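Long-range contacts in muconate lactonizing enzyme (Corynebacterium glutamicum, PDB 3I4K), which belongs to the enolase superfamily and pairs an N-terminal alpha+beta domain with a TIM-barrel-like domain that holds a magnesium ion: residues H35-S40 against T68-V73; D74-P79 against R98-A103. All coordinates share one frame; numbering follows the deposited sequence.

Contact 1 of 2, residues H35-S40 against T68-V73; sequences HILLVS and TMKALV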
loop_
_atom_site.group_PDB
_atom_site.type_symbol
_atom_site.label_atom_id
_atom_site.label_comp_id
_atom_site.label_asym_id
_atom_site.label_seq_id
_atom_site.Cartn_x
_atom_site.Cartn_y
_atom_site.Cartn_z
ATOM N N HIS A 35 21.783 14.759 -13.879
ATOM C CA HIS A 35 21.550 13.923 -15.043
ATOM C C HIS A 35 20.196 13.275 -14.835
ATOM O O HIS A 35 19.951 12.617 -13.821
ATOM C CB HIS A 35 22.644 12.862 -15.151
ATOM C CG HIS A 35 24.019 13.404 -14.916
ATOM N ND1 HIS A 35 24.569 14.398 -15.696
ATOM C CD2 HIS A 35 24.933 13.133 -13.954
ATOM C CE1 HIS A 35 25.761 14.718 -15.222
ATOM N NE2 HIS A 35 26.003 13.965 -14.166
ATOM N N ILE A 36 19.316 13.464 -15.804
ATOM C CA ILE A 36 17.975 12.938 -15.704
ATOM C C ILE A 36 17.585 12.113 -16.915
ATOM O O ILE A 36 17.760 12.544 -18.055
ATOM C CB ILE A 36 16.988 14.107 -15.544
ATOM C CG1 ILE A 36 17.419 14.961 -14.348
ATOM C CG2 ILE A 36 15.565 13.590 -15.392
ATOM C CD1 ILE A 36 16.648 16.246 -14.181
ATOM N N LEU A 37 17.080 10.911 -16.672
ATOM C CA LEU A 37 16.619 10.076 -17.767
ATOM C C LEU A 37 15.129 10.349 -17.880
ATOM O O LEU A 37 14.332 9.757 -17.151
ATOM C CB LEU A 37 16.821 8.591 -17.482
ATOM C CG LEU A 37 16.290 7.746 -18.647
ATOM C CD1 LEU A 37 17.238 7.900 -19.838
ATOM C CD2 LEU A 37 16.160 6.282 -18.249
ATOM N N LEU A 38 14.754 11.258 -18.777
ATOM C CA LEU A 38 13.347 11.587 -18.967
ATOM C C LEU A 38 12.724 10.495 -19.822
ATOM O O LEU A 38 13.043 10.359 -21.000
ATOM C CB LEU A 38 13.207 12.948 -19.654
ATOM C CG LEU A 38 11.793 13.510 -19.832
ATOM C CD1 LEU A 38 11.161 13.815 -18.476
ATOM C CD2 LEU A 38 11.874 14.784 -20.663
ATOM N N VAL A 39 11.852 9.701 -19.219
ATOM C CA VAL A 39 11.198 8.610 -19.927
ATOM C C VAL A 39 9.764 9.014 -20.248
ATOM O O VAL A 39 9.091 9.636 -19.430
ATOM C CB VAL A 39 11.194 7.315 -19.067
ATOM C CG1 VAL A 39 10.551 6.176 -19.837
ATOM C CG2 VAL A 39 12.620 6.944 -18.681
ATOM N N SER A 40 9.301 8.669 -21.441
ATOM C CA SER A 40 7.944 9.014 -21.838
ATOM C C SER A 40 7.190 7.812 -22.367
ATOM O O SER A 40 7.747 6.978 -23.087
ATOM C CB SER A 40 7.958 10.106 -22.912
ATOM O OG SER A 40 8.629 9.663 -24.077
ATOM N N THR A 68 23.032 3.624 -17.131
ATOM C CA THR A 68 22.571 2.312 -16.701
ATOM C C THR A 68 21.068 2.173 -16.843
ATOM O O THR A 68 20.569 1.128 -17.248
ATOM C CB THR A 68 22.962 2.066 -15.223
ATOM O OG1 THR A 68 24.157 1.283 -15.180
ATOM C CG2 THR A 68 21.845 1.390 -14.457
HETATM N N MSE A 69 20.346 3.228 -16.500
HETATM C CA MSE A 69 18.892 3.187 -16.578
HETATM C C MSE A 69 18.357 3.190 -18.009
HETATM O O MSE A 69 17.341 2.551 -18.305
HETATM C CB MSE A 69 18.303 4.345 -15.778
HETATM C CG MSE A 69 18.542 4.202 -14.272
HETATM SE SE MSE A 69 17.846 5.674 -13.221
HETATM C CE MSE A 69 19.384 6.830 -13.188
ATOM N N LYS A 70 19.043 3.892 -18.903
ATOM C CA LYS A 70 18.594 3.938 -20.286
ATOM C C LYS A 70 18.796 2.568 -20.927
ATOM O O LYS A 70 17.946 2.094 -21.674
ATOM C CB LYS A 70 19.355 5.019 -21.064
ATOM C CG LYS A 70 18.859 5.213 -22.499
ATOM C CD LYS A 70 19.477 6.449 -23.145
ATOM C CE LYS A 70 19.146 6.524 -24.627
ATOM N NZ LYS A 70 17.673 6.503 -24.880
ATOM N N ALA A 71 19.913 1.917 -20.624
ATOM C CA ALA A 71 20.164 0.602 -21.195
ATOM C C ALA A 71 19.082 -0.376 -20.734
ATOM O O ALA A 71 18.611 -1.217 -21.510
ATOM C CB ALA A 71 21.544 0.106 -20.786
ATOM N N LEU A 72 18.670 -0.260 -19.476
ATOM C CA LEU A 72 17.642 -1.152 -18.953
ATOM C C LEU A 72 16.235 -0.782 -19.436
ATOM O O LEU A 72 15.462 -1.658 -19.840
ATOM C CB LEU A 72 17.707 -1.189 -17.417
ATOM C CG LEU A 72 18.918 -1.962 -16.867
ATOM C CD1 LEU A 72 19.001 -1.815 -15.347
ATOM C CD2 LEU A 72 18.795 -3.431 -17.259
ATOM N N VAL A 73 15.904 0.505 -19.404
ATOM C CA VAL A 73 14.592 0.953 -19.865
ATOM C C VAL A 73 14.435 0.620 -21.350
ATOM O O VAL A 73 13.476 -0.045 -21.746
ATOM C CB VAL A 73 14.407 2.477 -19.689
ATOM C CG1 VAL A 73 13.107 2.921 -20.354
ATOM C CG2 VAL A 73 14.387 2.836 -18.203
#

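Contact 2 of 2, residues D74-P79 against R98-A103; sequences DGYLAP and RVVARA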
loop_
_atom_site.group_PDB
_atom_site.type_symbol
_atom_site.label_atom_id
_atom_site.label_comp_id
_atom_site.label_asym_id
_atom_site.label_seq_id
_atom_site.Cartn_x
_atom_site.Cartn_y
_atom_site.Cartn_z
ATOM N N ASP A 74 15.389 1.063 -22.163
ATOM C CA ASP A 74 15.330 0.808 -23.598
ATOM C C ASP A 74 15.367 -0.665 -23.982
ATOM O O ASP A 74 14.467 -1.160 -24.656
ATOM C CB ASP A 74 16.469 1.538 -24.325
ATOM C CG ASP A 74 16.283 3.043 -24.338
ATOM O OD1 ASP A 74 15.152 3.506 -24.076
ATOM O OD2 ASP A 74 17.261 3.765 -24.626
ATOM N N GLY A 75 16.398 -1.370 -23.535
ATOM C CA GLY A 75 16.544 -2.768 -23.897
ATOM C C GLY A 75 15.782 -3.860 -23.170
ATOM O O GLY A 75 15.668 -4.962 -23.702
ATOM N N TYR A 76 15.255 -3.589 -21.978
ATOM C CA TYR A 76 14.550 -4.643 -21.249
ATOM C C TYR A 76 13.172 -4.308 -20.690
ATOM O O TYR A 76 12.246 -5.101 -20.823
ATOM C CB TYR A 76 15.430 -5.160 -20.105
ATOM C CG TYR A 76 16.798 -5.619 -20.542
ATOM C CD1 TYR A 76 17.850 -4.715 -20.671
ATOM C CD2 TYR A 76 17.036 -6.957 -20.852
ATOM C CE1 TYR A 76 19.109 -5.136 -21.100
ATOM C CE2 TYR A 76 18.286 -7.382 -21.281
ATOM C CZ TYR A 76 19.315 -6.465 -21.402
ATOM O OH TYR A 76 20.549 -6.887 -21.840
ATOM N N LEU A 77 13.033 -3.147 -20.063
ATOM C CA LEU A 77 11.758 -2.755 -19.468
ATOM C C LEU A 77 10.693 -2.299 -20.467
ATOM O O LEU A 77 9.592 -2.848 -20.513
ATOM C CB LEU A 77 11.986 -1.643 -18.438
ATOM C CG LEU A 77 13.023 -1.912 -17.342
ATOM C CD1 LEU A 77 13.071 -0.725 -16.402
ATOM C CD2 LEU A 77 12.669 -3.181 -16.580
ATOM N N ALA A 78 11.027 -1.283 -21.253
ATOM C CA ALA A 78 10.108 -0.719 -22.237
ATOM C C ALA A 78 9.375 -1.753 -23.090
ATOM O O ALA A 78 8.148 -1.744 -23.177
ATOM C CB ALA A 78 10.859 0.246 -23.127
ATOM N N PRO A 79 10.119 -2.667 -23.720
ATOM C CA PRO A 79 9.492 -3.687 -24.562
ATOM C C PRO A 79 8.387 -4.495 -23.901
ATOM O O PRO A 79 7.641 -5.202 -24.582
ATOM C CB PRO A 79 10.674 -4.555 -24.994
ATOM C CG PRO A 79 11.638 -4.403 -23.859
ATOM C CD PRO A 79 11.562 -2.924 -23.585
ATOM N N ARG A 98 10.064 -10.076 -14.127
ATOM C CA ARG A 98 10.464 -11.274 -14.856
ATOM C C ARG A 98 11.634 -11.045 -15.810
ATOM O O ARG A 98 12.340 -11.988 -16.168
ATOM C CB ARG A 98 9.267 -11.849 -15.628
ATOM C CG ARG A 98 8.104 -12.291 -14.740
ATOM C CD ARG A 98 6.938 -12.822 -15.568
ATOM N NE ARG A 98 7.278 -14.038 -16.309
ATOM C CZ ARG A 98 7.411 -15.245 -15.763
ATOM N NH1 ARG A 98 7.229 -15.420 -14.457
ATOM N NH2 ARG A 98 7.736 -16.281 -16.524
ATOM N N VAL A 99 11.855 -9.792 -16.204
ATOM C CA VAL A 99 12.935 -9.471 -17.137
ATOM C C VAL A 99 14.131 -8.759 -16.511
ATOM O O VAL A 99 15.256 -8.861 -17.016
ATOM C CB VAL A 99 12.417 -8.607 -18.313
ATOM C CG1 VAL A 99 11.219 -9.277 -18.954
ATOM C CG2 VAL A 99 12.052 -7.218 -17.829
ATOM N N VAL A 100 13.889 -8.031 -15.421
ATOM C CA VAL A 100 14.954 -7.311 -14.735
ATOM C C VAL A 100 14.742 -7.294 -13.222
ATOM O O VAL A 100 13.761 -6.739 -12.731
ATOM C CB VAL A 100 15.052 -5.842 -15.218
ATOM C CG1 VAL A 100 16.181 -5.132 -14.489
ATOM C CG2 VAL A 100 15.288 -5.792 -16.720
ATOM N N ALA A 101 15.662 -7.913 -12.489
ATOM C CA ALA A 101 15.576 -7.933 -11.038
ATOM C C ALA A 101 16.197 -6.631 -10.544
ATOM O O ALA A 101 17.039 -6.049 -11.229
ATOM C CB ALA A 101 16.333 -9.124 -10.485
ATOM N N ARG A 102 15.763 -6.171 -9.372
ATOM C CA ARG A 102 16.266 -4.937 -8.774
ATOM C C ARG A 102 16.144 -3.743 -9.719
ATOM O O ARG A 102 15.077 -3.514 -10.292
ATOM C CB ARG A 102 17.722 -5.132 -8.329
ATOM C CG ARG A 102 17.907 -6.415 -7.524
ATOM C CD ARG A 102 19.214 -6.498 -6.758
ATOM N NE ARG A 102 19.296 -7.797 -6.096
ATOM C CZ ARG A 102 20.070 -8.072 -5.050
ATOM N NH1 ARG A 102 20.849 -7.135 -4.524
ATOM N NH2 ARG A 102 20.057 -9.290 -4.525
ATOM N N ALA A 103 17.223 -2.978 -9.872
ATOM C CA ALA A 103 17.207 -1.808 -10.746
ATOM C C ALA A 103 15.942 -0.976 -10.517
ATOM O O ALA A 103 15.268 -0.576 -11.469
ATOM C CB ALA A 103 17.288 -2.248 -12.212
#

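Contact 1 of 2, residues H35-S40 against T68-V73
Leu37 and Val39 on strand 35-40 face Met69, Lys70 and Val73 on helix 68-73, the two segments running nearly parallel at 18° with axes 9.3 Å apart at their closest. The strand is the middle one of the three-stranded antiparallel sheet in the N-terminal domain, and backbone bonds to both neighbouring strands hold it in place, with one face turned to the helix.

Leu37 carries most of the contact. Its CG lies anti to the backbone N (chi1 179°), and beyond it the two methyls fork over different helix residues. Leu37 CD2 reaches between successive turns, 3.8 Å from CB of Met69 (a selenomethionine) and 3.9 Å from Val73 CG2, and it also rests on the Met69 carbonyl carbon. Leu37 CD1, the other branch, meets Lys70 CB at 3.8 Å, the lysine crossing the leucine at about a right angle. A branched leucine suits this place because one residue can touch three helix positions.

Further along the strand, Val39 CG1 approaches Val73 CG1 at 4.2 Å, a looser pair of compact side chains. Val39 also packs on Ala109 and Met69 on Tyr105 and Ala106, so helix 104-121 takes part in the same apolar layer.

Lys70 divides its length between two environments. Its CB and CG pack against Leu37, whereas the chain bends at chi4 (56°) and NZ forms a salt bridge with Asp74 and a hydrogen bond to Ser13 O on strand 8-25.

Between these two segments the packing is apolar, so close fit and exclusion of water account for it, while a directed bond from helix to sheet is made at its border, by Lys70 to Ser13 O.

Contact 2 of 2, residues D74-P79 against R98-A103
Tyr76 and Leu77, where helix 66-81 widens into a pi-type turn, meet Val99 and Val100 at the point where helix 89-99 gives way to the loop before helix 104-121. Val100 CG2 is the hub: it presses close to Tyr76 CB at 3.4 Å and lies 3.7 Å from Leu77 CD2. Both Tyr76 and Leu77 cross the valine at about a right angle. The tyrosine touches chiefly through the foot of its side chain, and the ring leads away from the loop.

Leu77 CG is anti to its carbonyl carbon (chi1 -53°); from there Leu77 CD2 reaches Val100 CB as well, at 3.8 Å, and more distantly Val99 CG2 at 4.3 Å. The same Val99 methyl lies 3.7 Å from Tyr76 O. Leucine suits the inner position, since it also packs on Ala106, Lys107 and Val110 of helix 104-121, while the amphipathic tyrosine suits the exposed one.

Lys107 NZ bonds to Val100 O and Arg102 O, tying the loop to that helix. Apolar contacts therefore join the end of helix 89-99 and the loop after it to helix 66-81, whereas polar bonds to the lysine secure the loop backbone.

Overall arrangement
Contacts 1 and 2 follow one another along helix 66-81, with centres 11 Å apart, and both belong to the N-terminal domain. Contact 1 is the core one, seating the earlier turns of the helix on the antiparallel sheet; contact 2 is partly exposed and joins later turns to the end of helix 89-99 and the loop that follows. Probable backbone hydrogen bonds from Leu77 N to Leu72 O and from Ala78 N to Val73 O link them directly, and Leu72 packs on Ala103. Helix 104-121 borders both. Apolar packing serves each interface, but the inner one uses mostly buried aliphatic residues, whereas the outer one mixes buried and exposed residues.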